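Local coordinates for GCN5-related N-acetyltransferase (Brucella melitensis biovar Abortus 2308, PDB 3TCV), which probably transfers an acetyl group from acetyl-coenzyme A to an amine, possibly the N-terminal serine or alanine of a protein, as a member of the GNAT family, at residues L49-H54 with W88-S93; R162-E167 with F182-E187; G188-H193 with T203-V208. All blocks are in the same frame, centred on the assembly; numbering follows the deposited sequence. Where two conformers were deposited one is given.

Contact 1 of 3, residues L49-H54 with W88-S93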
loop_
_atom_site.group_PDB
_atom_site.type_symbol
_atom_site.label_atom_id
_atom_site.label_comp_id
_atom_site.label_asym_id
_atom_site.label_seq_id
_atom_site.Cartn_x
_atom_site.Cartn_y
_atom_site.Cartn_z
ATOM N N LEU B 49 -9.817 -22.609 0.911
ATOM C CA LEU B 49 -9.390 -23.221 2.173
ATOM C C LEU B 49 -10.636 -23.583 3.002
ATOM O O LEU B 49 -11.522 -22.758 3.166
ATOM C CB LEU B 49 -8.462 -22.297 2.958
ATOM C CG LEU B 49 -7.854 -22.824 4.250
ATOM C CD1 LEU B 49 -7.026 -24.047 3.964
ATOM C CD2 LEU B 49 -7.021 -21.738 4.945
ATOM N N ASN B 50 -10.662 -24.816 3.494
ATOM C CA ASN B 50 -11.767 -25.355 4.315
ATOM C C ASN B 50 -11.188 -26.137 5.495
ATOM O O ASN B 50 -10.407 -27.073 5.315
ATOM C CB ASN B 50 -12.689 -26.227 3.449
ATOM C CG ASN B 50 -13.794 -26.909 4.252
ATOM O OD1 ASN B 50 -13.574 -27.955 4.834
ATOM N ND2 ASN B 50 -14.990 -26.315 4.266
ATOM N N ALA B 51 -11.587 -25.743 6.703
ATOM C CA ALA B 51 -11.011 -26.276 7.916
ATOM C C ALA B 51 -11.158 -27.788 8.023
ATOM O O ALA B 51 -10.187 -28.474 8.323
ATOM C CB ALA B 51 -11.613 -25.589 9.137
ATOM N N GLN B 52 -12.365 -28.297 7.772
ATOM C CA GLN B 52 -12.653 -29.732 7.895
ATOM C C GLN B 52 -11.933 -30.537 6.814
ATOM O O GLN B 52 -11.360 -31.580 7.097
ATOM C CB GLN B 52 -14.174 -29.992 7.857
ATOM N N LYS B 53 -11.923 -30.030 5.584
ATOM C CA LYS B 53 -11.279 -30.748 4.493
ATOM C C LYS B 53 -9.746 -30.704 4.554
ATOM O O LYS B 53 -9.081 -31.710 4.317
ATOM C CB LYS B 53 -11.760 -30.225 3.148
ATOM C CG LYS B 53 -11.343 -31.114 1.989
ATOM C CD LYS B 53 -12.058 -30.749 0.699
ATOM C CE LYS B 53 -11.596 -31.633 -0.454
ATOM N NZ LYS B 53 -12.421 -31.367 -1.663
ATOM N N HIS B 54 -9.191 -29.535 4.864
ATOM C CA HIS B 54 -7.746 -29.311 4.728
ATOM C C HIS B 54 -6.981 -29.237 6.016
ATOM O O HIS B 54 -5.751 -29.284 5.990
ATOM C CB HIS B 54 -7.496 -28.018 3.936
ATOM C CG HIS B 54 -8.178 -27.979 2.611
ATOM N ND1 HIS B 54 -9.017 -26.986 2.253
ATOM C CD2 HIS B 54 -8.125 -28.855 1.529
ATOM C CE1 HIS B 54 -9.472 -27.210 1.008
ATOM N NE2 HIS B 54 -8.927 -28.348 0.560
ATOM N N TRP B 88 -6.432 -20.161 13.855
ATOM C CA TRP B 88 -5.923 -19.581 12.593
ATOM C C TRP B 88 -6.574 -20.188 11.401
ATOM O O TRP B 88 -6.915 -19.489 10.448
ATOM C CB TRP B 88 -4.396 -19.692 12.472
ATOM C CG TRP B 88 -3.893 -19.054 11.185
ATOM C CD1 TRP B 88 -3.478 -17.737 10.984
ATOM C CD2 TRP B 88 -3.782 -19.689 9.878
ATOM N NE1 TRP B 88 -3.128 -17.537 9.670
ATOM C CE2 TRP B 88 -3.289 -18.664 8.956
ATOM C CE3 TRP B 88 -4.062 -20.958 9.381
ATOM C CZ2 TRP B 88 -3.077 -18.933 7.612
ATOM C CZ3 TRP B 88 -3.827 -21.212 8.029
ATOM C CH2 TRP B 88 -3.356 -20.207 7.167
ATOM N N LEU B 89 -6.751 -21.503 11.417
ATOM C CA LEU B 89 -7.337 -22.214 10.302
ATOM C C LEU B 89 -8.771 -21.759 10.048
ATOM O O LEU B 89 -9.167 -21.511 8.909
ATOM C CB LEU B 89 -7.319 -23.718 10.592
ATOM C CG LEU B 89 -7.935 -24.612 9.532
ATOM C CD1 LEU B 89 -7.108 -24.571 8.241
ATOM C CD2 LEU B 89 -8.038 -26.022 10.088
ATOM N N ASP B 90 -9.562 -21.679 11.114
ATOM C CA ASP B 90 -10.954 -21.234 10.981
ATOM C C ASP B 90 -11.057 -19.797 10.452
ATOM O O ASP B 90 -11.866 -19.502 9.571
ATOM C CB ASP B 90 -11.676 -21.366 12.318
ATOM C CG ASP B 90 -11.761 -22.803 12.783
ATOM O OD1 ASP B 90 -11.422 -23.709 11.987
ATOM O OD2 ASP B 90 -12.140 -23.034 13.952
ATOM N N LYS B 91 -10.256 -18.897 10.998
ATOM C CA LYS B 91 -10.285 -17.503 10.543
ATOM C C LYS B 91 -9.887 -17.419 9.064
ATOM O O LYS B 91 -10.561 -16.753 8.262
ATOM C CB LYS B 91 -9.358 -16.655 11.384
ATOM C CG LYS B 91 -9.410 -15.185 11.054
ATOM C CD LYS B 91 -8.392 -14.432 11.895
ATOM C CE LYS B 91 -8.544 -12.929 11.705
ATOM N NZ LYS B 91 -7.277 -12.260 12.096
ATOM N N ALA B 92 -8.818 -18.119 8.707
ATOM C CA ALA B 92 -8.324 -18.135 7.317
ATOM C C ALA B 92 -9.353 -18.725 6.341
ATOM O O ALA B 92 -9.519 -18.202 5.237
ATOM C CB ALA B 92 -6.998 -18.889 7.201
ATOM N N SER B 93 -10.024 -19.805 6.748
ATOM C CA SER B 93 -11.041 -20.452 5.896
ATOM C C SER B 93 -12.257 -19.544 5.621
ATOM O O SER B 93 -12.814 -19.543 4.502
ATOM C CB SER B 93 -11.490 -21.774 6.530
ATOM O OG SER B 93 -10.393 -22.675 6.672
HETATM O O HOH W 1 -12.914 -21.111 1.551
#
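Leu49 and Ala51 pack against the flank of helix 82-94, where Leu89, Ala92 and Ser93 receive them. The two methyls of Leu49 divide the work: CD2 rests 3.6 Å from Ala92 CB, while CD1 points to Leu89 CD1 at a looser 4.3 Å. A first torsion of -176° directs the branch of Leu49 away from its own backbone nitrogen and toward helix 82-94. Ala51 adds a small apolar surface at the first turn of helix 51-61, its CB lying 3.7 Å from Leu89 CD2 and close to the carboxylate oxygen OD1 of Asp90.

Between these two residues sits the hydroxyl of Ser93. It donates back to Leu89 O one turn earlier at an OG-to-O distance of 2.8 Å, with the donor above the carbonyl plane; Ser93 N reaches the same oxygen from the opposite face. Committed to its own helix, the hydroxyl meets Leu49 CG by packing, at 3.5 Å from Ser93 OG. No direct hydrogen bond spans the two segments, but a water donates to Leu49 O at 2.7 Å and, weakly, to Ser93 O.

Behind this layer, Asn50 N-caps helix 51-61: its OD1 accepts from Lys53 N at 2.8 Å in the carbonyl plane. His54 ND1 in turn receives Asn50 N in its ring plane, and its NE2 is bound to Glu47, so the imidazole ties the start of the helix to strand 44-48. Strand 99-105 lies alongside, with Phe100 touching Leu49, Ala92 and Trp88, so that helices 51-61 and 82-94 meet next to this part of the central sheet.

Contact 2 of 3, residues R162-E167 with F182-E187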
loop_
_atom_site.group_PDB
_atom_site.type_symbol
_atom_site.label_atom_id
_atom_site.label_comp_id
_atom_site.label_asym_id
_atom_site.label_seq_id
_atom_site.Cartn_x
_atom_site.Cartn_y
_atom_site.Cartn_z
ATOM N N ARG B 162 -5.464 -5.219 -13.755
ATOM C CA ARG B 162 -4.454 -4.388 -14.410
ATOM C C ARG B 162 -3.068 -4.561 -13.782
ATOM O O ARG B 162 -2.071 -4.221 -14.387
ATOM C CB ARG B 162 -4.780 -2.888 -14.231
ATOM C CG ARG B 162 -6.110 -2.403 -14.719
ATOM C CD ARG B 162 -6.149 -0.885 -14.678
ATOM N NE ARG B 162 -5.251 -0.309 -15.676
ATOM C CZ ARG B 162 -4.447 0.742 -15.486
ATOM N NH1 ARG B 162 -4.378 1.369 -14.307
ATOM N NH2 ARG B 162 -3.675 1.148 -16.472
ATOM N N ARG B 163 -3.039 -4.973 -12.517
ATOM C CA ARG B 163 -1.820 -4.949 -11.697
ATOM C C ARG B 163 -1.886 -6.069 -10.667
ATOM O O ARG B 163 -2.890 -6.201 -9.909
ATOM C CB ARG B 163 -1.709 -3.573 -11.005
ATOM C CG ARG B 163 -0.632 -3.427 -9.930
ATOM C CD ARG B 163 -0.691 -2.083 -9.201
ATOM N NE ARG B 163 0.238 -2.101 -8.062
ATOM C CZ ARG B 163 1.561 -2.012 -8.146
ATOM N NH1 ARG B 163 2.147 -1.724 -9.281
ATOM N NH2 ARG B 163 2.309 -2.120 -7.059
ATOM N N TYR B 164 -0.830 -6.888 -10.643
ATOM C CA TYR B 164 -0.743 -8.086 -9.791
ATOM C C TYR B 164 0.531 -7.964 -8.957
ATOM O O TYR B 164 1.627 -7.786 -9.499
ATOM C CB TYR B 164 -0.703 -9.297 -10.710
ATOM C CG TYR B 164 -0.640 -10.663 -10.076
ATOM C CD1 TYR B 164 -1.580 -11.077 -9.148
ATOM C CD2 TYR B 164 0.344 -11.564 -10.449
ATOM C CE1 TYR B 164 -1.520 -12.358 -8.624
ATOM C CE2 TYR B 164 0.409 -12.847 -9.936
ATOM C CZ TYR B 164 -0.534 -13.234 -9.013
ATOM O OH TYR B 164 -0.488 -14.509 -8.492
ATOM N N GLU B 165 0.368 -7.941 -7.638
ATOM C CA GLU B 165 1.451 -7.549 -6.756
ATOM C C GLU B 165 2.064 -8.697 -5.981
ATOM O O GLU B 165 1.368 -9.663 -5.606
ATOM C CB GLU B 165 0.953 -6.523 -5.725
ATOM C CG GLU B 165 0.421 -5.223 -6.288
ATOM C CD GLU B 165 -0.293 -4.361 -5.273
ATOM O OE1 GLU B 165 -0.167 -3.141 -5.416
ATOM O OE2 GLU B 165 -1.014 -4.891 -4.368
ATOM N N TRP B 166 3.343 -8.519 -5.660
ATOM C CA TRP B 166 4.107 -9.354 -4.726
ATOM C C TRP B 166 4.805 -8.431 -3.752
ATOM O O TRP B 166 5.388 -7.438 -4.148
ATOM C CB TRP B 166 5.132 -10.154 -5.503
ATOM C CG TRP B 166 5.970 -11.129 -4.714
ATOM C CD1 TRP B 166 7.007 -10.863 -3.829
ATOM C CD2 TRP B 166 5.923 -12.594 -4.821
ATOM N NE1 TRP B 166 7.558 -12.045 -3.354
ATOM C CE2 TRP B 166 6.931 -13.110 -3.904
ATOM C CE3 TRP B 166 5.117 -13.501 -5.513
ATOM C CZ2 TRP B 166 7.139 -14.485 -3.737
ATOM C CZ3 TRP B 166 5.341 -14.868 -5.329
ATOM C CH2 TRP B 166 6.329 -15.346 -4.468
ATOM N N GLU B 167 4.698 -8.705 -2.454
ATOM C CA GLU B 167 5.462 -7.947 -1.452
ATOM C C GLU B 167 6.036 -8.937 -0.455
ATOM O O GLU B 167 5.413 -9.984 -0.138
ATOM C CB GLU B 167 4.612 -6.880 -0.731
ATOM C CG GLU B 167 3.233 -7.351 -0.284
ATOM C CD GLU B 167 2.655 -6.634 0.924
ATOM O OE1 GLU B 167 1.395 -6.635 1.036
ATOM O OE2 GLU B 167 3.410 -6.113 1.779
ATOM N N PHE B 182 9.670 -15.317 -11.092
ATOM C CA PHE B 182 8.295 -15.400 -11.548
ATOM C C PHE B 182 7.963 -14.308 -12.580
ATOM O O PHE B 182 6.899 -14.345 -13.205
ATOM C CB PHE B 182 7.322 -15.319 -10.362
ATOM C CG PHE B 182 7.159 -16.602 -9.569
ATOM C CD1 PHE B 182 7.100 -17.841 -10.178
ATOM C CD2 PHE B 182 7.019 -16.554 -8.182
ATOM C CE1 PHE B 182 6.899 -18.994 -9.434
ATOM C CE2 PHE B 182 6.851 -17.725 -7.426
ATOM C CZ PHE B 182 6.798 -18.949 -8.055
ATOM N N GLY B 183 8.848 -13.316 -12.722
ATOM C CA GLY B 183 8.694 -12.239 -13.693
ATOM C C GLY B 183 8.100 -10.945 -13.141
ATOM O O GLY B 183 7.829 -10.026 -13.915
ATOM N N PHE B 184 7.905 -10.852 -11.818
ATOM C CA PHE B 184 7.456 -9.585 -11.189
ATOM C C PHE B 184 8.594 -8.597 -11.327
ATOM O O PHE B 184 9.771 -8.983 -11.199
ATOM C CB PHE B 184 7.100 -9.748 -9.708
ATOM C CG PHE B 184 5.890 -10.596 -9.425
ATOM C CD1 PHE B 184 4.640 -10.006 -9.214
ATOM C CD2 PHE B 184 5.983 -11.980 -9.323
ATOM C CE1 PHE B 184 3.522 -10.779 -8.906
ATOM C CE2 PHE B 184 4.872 -12.745 -9.040
ATOM C CZ PHE B 184 3.634 -12.163 -8.834
ATOM N N ARG B 185 8.266 -7.322 -11.539
ATOM C CA ARG B 185 9.265 -6.274 -11.677
ATOM C C ARG B 185 9.348 -5.472 -10.387
ATOM O O ARG B 185 8.345 -5.044 -9.877
ATOM C CB ARG B 185 8.852 -5.350 -12.821
ATOM C CG ARG B 185 9.842 -4.263 -13.178
ATOM C CD ARG B 185 9.322 -3.420 -14.328
ATOM N NE ARG B 185 9.146 -4.226 -15.524
ATOM C CZ ARG B 185 10.061 -4.426 -16.477
ATOM N NH1 ARG B 185 9.765 -5.201 -17.518
ATOM N NH2 ARG B 185 11.250 -3.853 -16.421
ATOM N N PHE B 186 10.548 -5.271 -9.861
ATOM C CA PHE B 186 10.740 -4.488 -8.687
ATOM C C PHE B 186 10.287 -3.054 -8.921
ATOM O O PHE B 186 10.594 -2.469 -9.957
ATOM C CB PHE B 186 12.217 -4.495 -8.314
ATOM C CG PHE B 186 12.554 -3.640 -7.136
ATOM C CD1 PHE B 186 12.399 -4.116 -5.831
ATOM C CD2 PHE B 186 13.106 -2.395 -7.329
ATOM C CE1 PHE B 186 12.721 -3.323 -4.747
ATOM C CE2 PHE B 186 13.430 -1.594 -6.250
ATOM C CZ PHE B 186 13.266 -2.068 -4.966
ATOM N N GLU B 187 9.598 -2.512 -7.920
ATOM C CA GLU B 187 9.164 -1.116 -7.882
ATOM C C GLU B 187 9.821 -0.284 -6.796
ATOM O O GLU B 187 10.107 0.903 -7.013
ATOM C CB GLU B 187 7.634 -1.072 -7.755
ATOM C CG GLU B 187 6.977 -1.538 -9.028
ATOM C CD GLU B 187 5.470 -1.497 -8.995
ATOM O OE1 GLU B 187 4.887 -1.596 -7.895
ATOM O OE2 GLU B 187 4.871 -1.391 -10.081
#
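Residues 163-166 of strand 163-169 run at 102° to the 182-187 segment, with Trp166 and Phe184 the nearest pair, their CA atoms 7.3 Å apart. In this GNAT fold the second segment leaves helix 173-182 through a Schellman motif at Gly183 and enters the edge strand 185-196, separated from strand 163-169 by strand 199-209.

Side chains bridge that separation. Phe184 joins Tyr164, Trp166 and Phe182 in an aromatic cluster. Trp166 CB sits over one face of the Phe184 ring, a CH-pi contact of 3.8 Å from CB to the ring centroid, while the indole six-membered ring stands obliquely to it. Tyr164 is slid along from Phe184, the planes 30° apart with little overlap; its CE2 comes within 3.5 Å of Phe184 CZ. Phe182 extends the cluster by bringing the CD2 side of its ring to Trp166 CZ3. Polar ends of the cluster have partners beyond it: Tyr164 OH on Gln148 and Trp166 NE1 on Ser175.

A salt-bridge network occupies the other face of strand 163-169, where Arg163 and Glu165 alternate with the aromatics. Extended from CG to NE, Arg163 carries its guanidinium to Glu187, whose carboxylate is nearly coplanar with it. Glu187 OE2 also binds Ser207 of its own chain and Arg191 of the second subunit, while Arg119 pairs with Glu165. Arg163 NE and NH2 both grip Glu165 OE1 on its anti side. NH1 and NH2 meet Glu187 end-on through syn lone pairs, with Arg163 NH2 to Glu187 OE1 at 2.8 Å.

Contact 3 of 3, residues G188-H193 with T203-V208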
loop_
_atom_site.group_PDB
_atom_site.type_symbol
_atom_site.label_atom_id
_atom_site.label_comp_id
_atom_site.label_asym_id
_atom_site.label_seq_id
_atom_site.Cartn_x
_atom_site.Cartn_y
_atom_site.Cartn_z
ATOM N N GLY B 188 10.019 -0.857 -5.604
ATOM C CA GLY B 188 10.614 -0.096 -4.529
ATOM C C GLY B 188 10.476 -0.722 -3.167
ATOM O O GLY B 188 9.821 -1.766 -3.008
ATOM N N ILE B 189 11.086 -0.060 -2.177
ATOM C CA ILE B 189 11.123 -0.539 -0.800
ATOM C C ILE B 189 10.466 0.506 0.133
ATOM O O ILE B 189 10.923 1.648 0.192
ATOM C CB ILE B 189 12.568 -0.816 -0.338
ATOM C CG1 ILE B 189 13.155 -2.019 -1.095
ATOM C CG2 ILE B 189 12.594 -1.041 1.172
ATOM C CD1 ILE B 189 14.688 -2.026 -1.125
ATOM N N PHE B 190 9.417 0.079 0.848
ATOM C CA PHE B 190 8.780 0.886 1.856
ATOM C C PHE B 190 9.550 0.662 3.155
ATOM O O PHE B 190 9.455 -0.413 3.792
ATOM C CB PHE B 190 7.301 0.526 2.064
ATOM C CG PHE B 190 6.345 1.015 0.974
ATOM C CD1 PHE B 190 6.796 1.530 -0.234
ATOM C CD2 PHE B 190 4.965 0.909 1.175
ATOM C CE1 PHE B 190 5.898 1.928 -1.222
ATOM C CE2 PHE B 190 4.061 1.310 0.191
ATOM C CZ PHE B 190 4.543 1.826 -0.999
ATOM N N ARG B 191 10.274 1.688 3.557
ATOM C CA ARG B 191 11.088 1.637 4.769
ATOM C C ARG B 191 10.176 1.618 6.012
ATOM O O ARG B 191 9.244 2.434 6.123
ATOM C CB ARG B 191 12.039 2.849 4.813
ATOM C CG ARG B 191 12.967 2.968 3.593
ATOM C CD ARG B 191 13.768 4.253 3.586
ATOM N NE ARG B 191 12.898 5.450 3.738
ATOM C CZ ARG B 191 13.247 6.572 4.363
ATOM N NH1 ARG B 191 14.461 6.713 4.898
ATOM N NH2 ARG B 191 12.371 7.573 4.479
ATOM N N GLN B 192 10.460 0.717 6.960
ATOM C CA GLN B 192 9.715 0.621 8.223
ATOM C C GLN B 192 8.199 0.466 7.978
ATOM O O GLN B 192 7.368 1.032 8.676
ATOM C CB GLN B 192 10.036 1.814 9.147
ATOM C CG GLN B 192 11.518 1.922 9.468
ATOM C CD GLN B 192 11.908 2.835 10.634
ATOM O OE1 GLN B 192 13.052 2.767 11.114
ATOM N NE2 GLN B 192 10.990 3.691 11.089
ATOM N N HIS B 193 7.866 -0.348 6.991
ATOM C CA HIS B 193 6.485 -0.606 6.600
ATOM C C HIS B 193 5.722 -1.401 7.629
ATOM O O HIS B 193 4.528 -1.238 7.774
ATOM C CB HIS B 193 6.501 -1.338 5.273
ATOM C CG HIS B 193 5.155 -1.542 4.659
ATOM N ND1 HIS B 193 4.792 -2.720 4.077
ATOM C CD2 HIS B 193 4.099 -0.657 4.454
ATOM C CE1 HIS B 193 3.548 -2.592 3.559
ATOM N NE2 HIS B 193 3.117 -1.338 3.799
ATOM N N THR B 203 9.460 -3.285 3.364
ATOM C CA THR B 203 8.783 -4.098 2.348
ATOM C C THR B 203 9.263 -3.780 0.937
ATOM O O THR B 203 9.157 -2.652 0.499
ATOM C CB THR B 203 7.261 -3.912 2.433
ATOM O OG1 THR B 203 6.791 -4.401 3.704
ATOM C CG2 THR B 203 6.575 -4.654 1.277
ATOM N N ALA B 204 9.743 -4.813 0.237
ATOM C CA ALA B 204 10.048 -4.814 -1.193
ATOM C C ALA B 204 8.768 -5.128 -1.963
ATOM O O ALA B 204 8.098 -6.147 -1.698
ATOM C CB ALA B 204 11.104 -5.877 -1.495
ATOM N N TRP B 205 8.449 -4.262 -2.919
ATOM C CA TRP B 205 7.269 -4.354 -3.802
ATOM C C TRP B 205 7.649 -4.646 -5.225
ATOM O O TRP B 205 8.591 -4.054 -5.773
ATOM C CB TRP B 205 6.519 -3.019 -3.809
ATOM C CG TRP B 205 5.775 -2.729 -2.542
ATOM C CD1 TRP B 205 6.193 -1.940 -1.480
ATOM C CD2 TRP B 205 4.453 -3.233 -2.157
ATOM N NE1 TRP B 205 5.251 -1.937 -0.481
ATOM C CE2 TRP B 205 4.176 -2.678 -0.837
ATOM C CE3 TRP B 205 3.495 -4.039 -2.764
ATOM C CZ2 TRP B 205 2.992 -2.935 -0.169
ATOM C CZ3 TRP B 205 2.310 -4.305 -2.070
ATOM C CH2 TRP B 205 2.070 -3.747 -0.805
ATOM N N PHE B 206 6.863 -5.520 -5.847
ATOM C CA PHE B 206 7.056 -5.931 -7.224
ATOM C C PHE B 206 5.680 -6.074 -7.854
ATOM O O PHE B 206 4.699 -6.358 -7.162
ATOM C CB PHE B 206 7.744 -7.295 -7.334
ATOM C CG PHE B 206 8.982 -7.494 -6.489
ATOM C CD1 PHE B 206 10.239 -7.527 -7.072
ATOM C CD2 PHE B 206 8.876 -7.785 -5.131
ATOM C CE1 PHE B 206 11.377 -7.763 -6.307
ATOM C CE2 PHE B 206 10.003 -7.991 -4.360
ATOM C CZ PHE B 206 11.254 -7.981 -4.946
ATOM N N SER B 207 5.623 -5.973 -9.177
ATOM C CA SER B 207 4.364 -6.098 -9.882
ATOM C C SER B 207 4.497 -6.693 -11.268
ATOM O O SER B 207 5.554 -6.591 -11.928
ATOM C CB SER B 207 3.666 -4.762 -9.994
ATOM O OG SER B 207 4.286 -3.883 -10.923
ATOM N N VAL B 208 3.407 -7.310 -11.692
ATOM C CA VAL B 208 3.195 -7.711 -13.079
ATOM C C VAL B 208 1.985 -6.891 -13.567
ATOM O O VAL B 208 0.937 -6.886 -12.922
ATOM C CB VAL B 208 2.932 -9.220 -13.241
ATOM C CG1 VAL B 208 2.568 -9.568 -14.675
ATOM C CG2 VAL B 208 4.172 -10.015 -12.853
#
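The indole edge of Trp205 is directed at the face of the Phe190 ring, with NE1 3.3 Å from Phe190 CD2 and displaced toward the rim. The planes make 54°, an inclined edge-to-face pair whose centroids, taken with the five-membered ring of Trp205, are 4.2 Å apart. Thr203 CG2 lies over one face of the indole, toward its rim. Phe190 CD2 similarly lies over a face of the His193 imidazole, and His193 CD2 lies at the edge of the Phe190 ring. The indole is also turned edge-to-face toward His193 in a more distant pairing, bringing Trp205 CZ2 to 3.8 Å from His193 CE1.

At the edge of the imidazole, near its plane, Thr203 OG1 makes a short hydrogen bond of 2.6 Å to His193 ND1, in which either atom could be the donor. CG of His193 stands opposite the backbone nitrogen (chi1 -173°), extending the ring back across to the partner strand. Thr203 OG1 also binds Arg201, so two partners fix this hydroxyl.

The backbone provides the frame. Phe190 and Thr203 form a hydrogen-bonded pair, Phe190 N to Thr203 O at 2.8 Å and Thr203 N to Phe190 O at 2.9 Å, and Trp205 N donates to Gly188 O at 2.8 Å. Between them, Ile189 and Ala204 make a non-hydrogen-bonded pair, with their side chains on the face opposite Phe190, Thr203 and Trp205. Residues 188-190 and 203-208 run antiparallel, their axes at 143°. A type II turn from Phe190 to His193 then bends the chain, presenting Arg191 to Glu187 and Glu212 of the second subunit. This is a twisted antiparallel beta hairpin, formed by the last two strands of the GNAT sheet and used here at the subunit interface.

Contact 1 stands apart from the other two, its centre 27 Å from that of contact 2 and 29 Å from that of contact 3. It joins two helices near the opposite end of the sheet, is partly buried, and relies on aliphatic side chains and a bridging water without touching the second subunit. Contacts 2 and 3 are buried and share strand 185-196. Glu187 links them directly, its OE2 lying 2.7 Å from Ser207 OG, and both face the second subunit. Their chemistry nevertheless differs: contact 2 combines aromatic packing with ion pairs across an intervening strand, whereas contact 3 is built on backbone pairing between adjacent strands.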